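Local coordinates for protein 3-dehydroquinate dehydratase (Aquifex aeolicus, PDB 2EGZ) that catalyses the cis-dehydration of 3-dehydroquinate to 3-dehydroshikimate, the third step of the chorismate pathway, through a Schiff-base intermediate, at residues Met1-Asp9 with Tyr184-Leu195. Numbering follows the deposited sequence.
Sequences MLIAVPLDD and YVFGSVITYCSL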
ATOM      1  N   MET B   1     -20.592  -7.627 -21.128  1.00 21.00           N
ATOM      2  CA  MET B   1     -19.246  -7.463 -20.523  1.00 20.47           C
ATOM      3  C   MET B   1     -18.224  -8.343 -21.222  1.00 17.69           C
ATOM      4  O   MET B   1     -18.563  -9.371 -21.808  1.00 17.16           O
ATOM      5  CB  MET B   1     -19.261  -7.854 -19.048  1.00 22.15           C
ATOM      6  CG  MET B   1     -19.358  -9.347 -18.845  1.00 24.38           C
ATOM      7  SD  MET B   1     -21.009  -9.884 -18.438  1.00 26.39           S
ATOM      8  CE  MET B   1     -20.710 -10.376 -16.723  1.00 24.83           C
ATOM      9  N   LEU B   2     -16.966  -7.939 -21.130  1.00 14.92           N
ATOM     10  CA  LEU B   2     -15.873  -8.688 -21.728  1.00 12.76           C
ATOM     11  C   LEU B   2     -15.389  -9.711 -20.711  1.00 13.23           C
ATOM     12  O   LEU B   2     -15.412  -9.453 -19.510  1.00 13.02           O
ATOM     13  CB  LEU B   2     -14.735  -7.737 -22.096  1.00 13.13           C
ATOM     14  CG  LEU B   2     -15.116  -6.658 -23.117  1.00 16.03           C
ATOM     15  CD1 LEU B   2     -13.908  -5.765 -23.386  1.00 15.90           C
ATOM     16  CD2 LEU B   2     -15.605  -7.305 -24.403  1.00 17.23           C
ATOM     17  N   ILE B   3     -14.957 -10.870 -21.197  1.00 13.03           N
ATOM     18  CA  ILE B   3     -14.468 -11.929 -20.321  1.00 13.17           C
ATOM     19  C   ILE B   3     -12.966 -12.083 -20.468  1.00 13.26           C
ATOM     20  O   ILE B   3     -12.455 -12.277 -21.576  1.00 14.50           O
ATOM     21  CB  ILE B   3     -15.123 -13.277 -20.649  1.00 12.06           C
ATOM     22  CG1 ILE B   3     -16.639 -13.168 -20.518  1.00 14.14           C
ATOM     23  CG2 ILE B   3     -14.590 -14.351 -19.708  1.00 12.29           C
ATOM     24  CD1 ILE B   3     -17.378 -14.417 -20.962  1.00 13.55           C
ATOM     25  N   ALA B   4     -12.259 -12.005 -19.345  1.00 11.78           N
ATOM     26  CA  ALA B   4     -10.809 -12.130 -19.354  1.00 12.28           C
ATOM     27  C   ALA B   4     -10.341 -13.309 -18.520  1.00 12.27           C
ATOM     28  O   ALA B   4     -10.975 -13.677 -17.536  1.00 12.16           O
ATOM     29  CB  ALA B   4     -10.173 -10.853 -18.825  1.00 11.11           C
ATOM     30  N   VAL B   5      -9.220 -13.893 -18.925  1.00 11.90           N
ATOM     31  CA  VAL B   5      -8.644 -15.015 -18.197  1.00 14.84           C
ATOM     32  C   VAL B   5      -7.156 -14.752 -18.014  1.00 15.82           C
ATOM     33  O   VAL B   5      -6.450 -14.433 -18.973  1.00 15.43           O
ATOM     34  CB  VAL B   5      -8.841 -16.349 -18.957  1.00 16.02           C
ATOM     35  CG1 VAL B   5      -8.284 -16.240 -20.363  1.00 17.57           C
ATOM     36  CG2 VAL B   5      -8.163 -17.484 -18.200  1.00 18.91           C
ATOM     37  N   PRO B   6      -6.666 -14.835 -16.766  1.00 16.86           N
ATOM     38  CA  PRO B   6      -5.245 -14.606 -16.502  1.00 19.06           C
ATOM     39  C   PRO B   6      -4.437 -15.834 -16.883  1.00 19.76           C
ATOM     40  O   PRO B   6      -4.911 -16.962 -16.753  1.00 20.84           O
ATOM     41  CB  PRO B   6      -5.210 -14.365 -15.001  1.00 19.27           C
ATOM     42  CG  PRO B   6      -6.315 -15.255 -14.508  1.00 18.39           C
ATOM     43  CD  PRO B   6      -7.418 -14.934 -15.503  1.00 19.28           C
ATOM     44  N   LEU B   7      -3.216 -15.614 -17.346  1.00 21.97           N
ATOM     45  CA  LEU B   7      -2.351 -16.717 -17.730  1.00 24.05           C
ATOM     46  C   LEU B   7      -0.895 -16.389 -17.456  1.00 26.12           C
ATOM     47  O   LEU B   7      -0.470 -15.240 -17.598  1.00 26.33           O
ATOM     48  CB  LEU B   7      -2.496 -17.029 -19.225  1.00 23.35           C
ATOM     49  CG  LEU B   7      -3.799 -17.576 -19.818  1.00 24.72           C
ATOM     50  CD1 LEU B   7      -3.602 -17.763 -21.317  1.00 24.72           C
ATOM     51  CD2 LEU B   7      -4.178 -18.903 -19.167  1.00 24.46           C
ATOM     52  N   ASP B   8      -0.136 -17.396 -17.036  1.00 28.41           N
ATOM     53  CA  ASP B   8       1.290 -17.208 -16.826  1.00 30.83           C
ATOM     54  C   ASP B   8       1.871 -17.695 -18.151  1.00 32.19           C
ATOM     55  O   ASP B   8       1.142 -17.803 -19.137  1.00 32.20           O
ATOM     56  CB  ASP B   8       1.816 -18.043 -15.647  1.00 32.90           C
ATOM     57  CG  ASP B   8       1.490 -19.519 -15.773  1.00 34.82           C
ATOM     58  OD1 ASP B   8       1.629 -20.073 -16.882  1.00 36.16           O
ATOM     59  OD2 ASP B   8       1.108 -20.132 -14.751  1.00 35.75           O
ATOM     60  N   ASP B   9       3.158 -18.008 -18.193  1.00 32.86           N
ATOM     61  CA  ASP B   9       3.753 -18.448 -19.451  1.00 33.80           C
ATOM     62  C   ASP B   9       3.886 -19.955 -19.658  1.00 34.45           C
ATOM     63  O   ASP B   9       4.464 -20.390 -20.653  1.00 35.75           O
ATOM     64  CB  ASP B   9       5.119 -17.777 -19.636  1.00 33.55           C
ATOM     65  CG  ASP B   9       6.005 -17.899 -18.411  1.00 33.74           C
ATOM     66  OD1 ASP B   9       5.543 -18.434 -17.381  1.00 33.97           O
ATOM     67  OD2 ASP B   9       7.168 -17.452 -18.477  1.00 34.76           O
ATOM     68  N   TYR B 184     -21.957  -6.607 -14.095  1.00 10.10           N
ATOM     69  CA  TYR B 184     -22.302  -5.912 -15.337  1.00 10.13           C
ATOM     70  C   TYR B 184     -23.416  -4.878 -15.165  1.00 10.04           C
ATOM     71  O   TYR B 184     -23.343  -3.766 -15.699  1.00  9.82           O
ATOM     72  CB  TYR B 184     -22.730  -6.933 -16.394  1.00 10.38           C
ATOM     73  CG  TYR B 184     -23.006  -6.333 -17.754  1.00 12.61           C
ATOM     74  CD1 TYR B 184     -22.021  -5.622 -18.434  1.00 13.63           C
ATOM     75  CD2 TYR B 184     -24.251  -6.490 -18.368  1.00 14.55           C
ATOM     76  CE1 TYR B 184     -22.265  -5.081 -19.695  1.00 14.29           C
ATOM     77  CE2 TYR B 184     -24.506  -5.951 -19.628  1.00 15.83           C
ATOM     78  CZ  TYR B 184     -23.507  -5.248 -20.284  1.00 16.07           C
ATOM     79  OH  TYR B 184     -23.750  -4.704 -21.528  1.00 17.25           O
ATOM     80  N   VAL B 185     -24.448  -5.261 -14.421  1.00 10.61           N
ATOM     81  CA  VAL B 185     -25.596  -4.391 -14.177  1.00 14.21           C
ATOM     82  C   VAL B 185     -25.204  -3.150 -13.378  1.00 14.11           C
ATOM     83  O   VAL B 185     -25.894  -2.126 -13.409  1.00 13.18           O
ATOM     84  CB  VAL B 185     -26.707  -5.198 -13.459  1.00 16.70           C
ATOM     85  CG1 VAL B 185     -27.636  -4.291 -12.687  1.00 19.66           C
ATOM     86  CG2 VAL B 185     -27.481  -5.992 -14.496  1.00 18.63           C
ATOM     87  N   PHE B 186     -24.075  -3.244 -12.682  1.00 12.95           N
ATOM     88  CA  PHE B 186     -23.567  -2.141 -11.881  1.00 14.11           C
ATOM     89  C   PHE B 186     -22.421  -1.401 -12.579  1.00 15.01           C
ATOM     90  O   PHE B 186     -21.654  -0.680 -11.942  1.00 17.77           O
ATOM     91  CB  PHE B 186     -23.117  -2.672 -10.522  1.00 13.17           C
ATOM     92  CG  PHE B 186     -24.242  -3.215  -9.694  1.00 12.37           C
ATOM     93  CD1 PHE B 186     -24.976  -2.378  -8.861  1.00 13.01           C
ATOM     94  CD2 PHE B 186     -24.594  -4.554  -9.771  1.00 12.59           C
ATOM     95  CE1 PHE B 186     -26.043  -2.868  -8.119  1.00 12.60           C
ATOM     96  CE2 PHE B 186     -25.662  -5.056  -9.035  1.00 15.68           C
ATOM     97  CZ  PHE B 186     -26.389  -4.205  -8.204  1.00 13.88           C
ATOM     98  N   GLY B 187     -22.313  -1.577 -13.892  1.00 13.80           N
ATOM     99  CA  GLY B 187     -21.271  -0.895 -14.643  1.00 13.11           C
ATOM    100  C   GLY B 187     -19.920  -1.585 -14.768  1.00 11.49           C
ATOM    101  O   GLY B 187     -18.977  -0.986 -15.283  1.00 11.01           O
ATOM    102  N   SER B 188     -19.806  -2.825 -14.303  1.00  9.50           N
ATOM    103  CA  SER B 188     -18.536  -3.552 -14.408  1.00 10.37           C
ATOM    104  C   SER B 188     -18.416  -4.014 -15.861  1.00 11.73           C
ATOM    105  O   SER B 188     -19.275  -4.740 -16.361  1.00 11.07           O
ATOM    106  CB  SER B 188     -18.522  -4.753 -13.459  1.00 10.96           C
ATOM    107  OG  SER B 188     -17.204  -5.264 -13.318  1.00 11.25           O
ATOM    108  N   VAL B 189     -17.339  -3.603 -16.526  1.00  9.53           N
ATOM    109  CA  VAL B 189     -17.142  -3.908 -17.940  1.00  9.49           C
ATOM    110  C   VAL B 189     -16.341  -5.153 -18.298  1.00  9.36           C
ATOM    111  O   VAL B 189     -16.395  -5.611 -19.443  1.00  8.25           O
ATOM    112  CB  VAL B 189     -16.507  -2.701 -18.656  1.00 12.37           C
ATOM    113  CG1 VAL B 189     -17.450  -1.509 -18.577  1.00 11.22           C
ATOM    114  CG2 VAL B 189     -15.160  -2.355 -18.011  1.00 12.33           C
ATOM    115  N   ILE B 190     -15.598  -5.689 -17.335  1.00  8.69           N
ATOM    116  CA  ILE B 190     -14.794  -6.889 -17.559  1.00  8.79           C
ATOM    117  C   ILE B 190     -14.939  -7.821 -16.364  1.00 11.18           C
ATOM    118  O   ILE B 190     -14.973  -7.370 -15.215  1.00  9.70           O
ATOM    119  CB  ILE B 190     -13.287  -6.544 -17.723  1.00  8.92           C
ATOM    120  CG1 ILE B 190     -13.076  -5.651 -18.947  1.00  8.03           C
ATOM    121  CG2 ILE B 190     -12.458  -7.829 -17.841  1.00 11.22           C
ATOM    122  CD1 ILE B 190     -11.661  -5.079 -19.052  1.00 10.50           C
ATOM    123  N   THR B 191     -15.053  -9.116 -16.637  1.00 10.34           N
ATOM    124  CA  THR B 191     -15.157 -10.109 -15.577  1.00 10.76           C
ATOM    125  C   THR B 191     -13.982 -11.060 -15.796  1.00 11.11           C
ATOM    126  O   THR B 191     -13.532 -11.242 -16.924  1.00 11.61           O
ATOM    127  CB  THR B 191     -16.506 -10.872 -15.633  1.00 11.49           C
ATOM    128  OG1 THR B 191     -16.667 -11.651 -14.438  1.00 12.67           O
ATOM    129  CG2 THR B 191     -16.561 -11.787 -16.844  1.00 11.93           C
ATOM    130  N   TYR B 192     -13.473 -11.644 -14.720  1.00 10.61           N
ATOM    131  CA  TYR B 192     -12.318 -12.533 -14.811  1.00 11.78           C
ATOM    132  C   TYR B 192     -12.673 -13.967 -14.456  1.00 13.48           C
ATOM    133  O   TYR B 192     -13.331 -14.229 -13.446  1.00 12.92           O
ATOM    134  CB  TYR B 192     -11.207 -12.026 -13.885  1.00 12.63           C
ATOM    135  CG  TYR B 192     -10.711 -10.646 -14.245  1.00 13.51           C
ATOM    136  CD1 TYR B 192      -9.411 -10.452 -14.710  1.00 14.01           C
ATOM    137  CD2 TYR B 192     -11.551  -9.533 -14.145  1.00 15.40           C
ATOM    138  CE1 TYR B 192      -8.953  -9.173 -15.065  1.00 14.82           C
ATOM    139  CE2 TYR B 192     -11.106  -8.255 -14.498  1.00 15.53           C
ATOM    140  CZ  TYR B 192      -9.808  -8.085 -14.956  1.00 16.75           C
ATOM    141  OH  TYR B 192      -9.364  -6.829 -15.304  1.00 18.28           O
ATOM    142  N   CYS B 193     -12.211 -14.892 -15.286  1.00 13.50           N
ATOM    143  CA  CYS B 193     -12.496 -16.307 -15.091  1.00 15.12           C
ATOM    144  C   CYS B 193     -11.228 -17.124 -14.951  1.00 16.58           C
ATOM    145  O   CYS B 193     -10.121 -16.613 -15.113  1.00 15.81           O
ATOM    146  CB  CYS B 193     -13.273 -16.855 -16.292  1.00 14.17           C
ATOM    147  SG  CYS B 193     -14.873 -16.119 -16.586  1.00 16.23           S
ATOM    148  N   SER B 194     -11.412 -18.402 -14.641  1.00 16.80           N
ATOM    149  CA  SER B 194     -10.302 -19.342 -14.543  1.00 18.21           C
ATOM    150  C   SER B 194     -10.364 -20.052 -15.892  1.00 18.92           C
ATOM    151  O   SER B 194     -11.439 -20.157 -16.481  1.00 20.35           O
ATOM    152  CB  SER B 194     -10.538 -20.339 -13.407  1.00 16.78           C
ATOM    153  OG  SER B 194     -11.747 -21.046 -13.602  1.00 18.63           O
ATOM    154  N   LEU B 195      -9.234 -20.529 -16.399  1.00 20.16           N
ATOM    155  CA  LEU B 195      -9.256 -21.192 -17.697  1.00 20.66           C
ATOM    156  C   LEU B 195     -10.157 -22.422 -17.698  1.00 21.67           C
ATOM    157  O   LEU B 195     -10.984 -22.590 -18.598  1.00 22.57           O
ATOM    158  CB  LEU B 195      -7.843 -21.594 -18.120  1.00 21.35           C
ATOM    159  CG  LEU B 195      -7.760 -22.069 -19.572  1.00 21.78           C
ATOM    160  CD1 LEU B 195      -8.176 -20.931 -20.498  1.00 22.41           C
ATOM    161  CD2 LEU B 195      -6.347 -22.521 -19.887  1.00 22.69           C
TER
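L2 and A4 each lend both backbone polar groups to segment 184-195: L2 bonds through N and O to V189 and T191, which flank its bridge partner I190, and A4 N to T191 O (2.8 Å) and A4 O to C193 N likewise flank Y192, the signature of a parallel pair; the short segments 2-7 and 190-192 run at 34° to each other. Side chains alternate between two faces. On one, A4 CB lies against I190 CG2 (3.9 Å) and over a face of the Y192 ring, offset toward its rim. That ring makes a cation-pi contact with the Schiff-base lysine K142, which places this face inside the barrel. Because the pair joins the first and last strands in chain order of the eight-stranded parallel sheet, it closes the TIM barrel of the type I dehydroquinase. On the other face, I3 CG1 lies alongside T191 CG2, while I3 CG2 meets C193 SG at 3.6 Å; helix 206-217 covers these residues. T191 OG1 hydrogen-bonds to the backbone O of R180, a 3-dehydroquinate-binding residue. Before the strand, M1 folds against Y184: M1 CB touches Y184 CD1 at 3.6 Å, and bends at chi2 (-101°) and chi3 bring M1 SD to 4.7 Å from the Y184 ring centroid, an oblique Met-aromatic contact. Replacing Y184 by alanine would probably leave the M1 thioether without its aromatic partner and open a gap beside M1 CB. Farther along, V5 CG2 packs on L195 CB (4.1 Å), and P6 CD approaches C193 O at 3.2 Å.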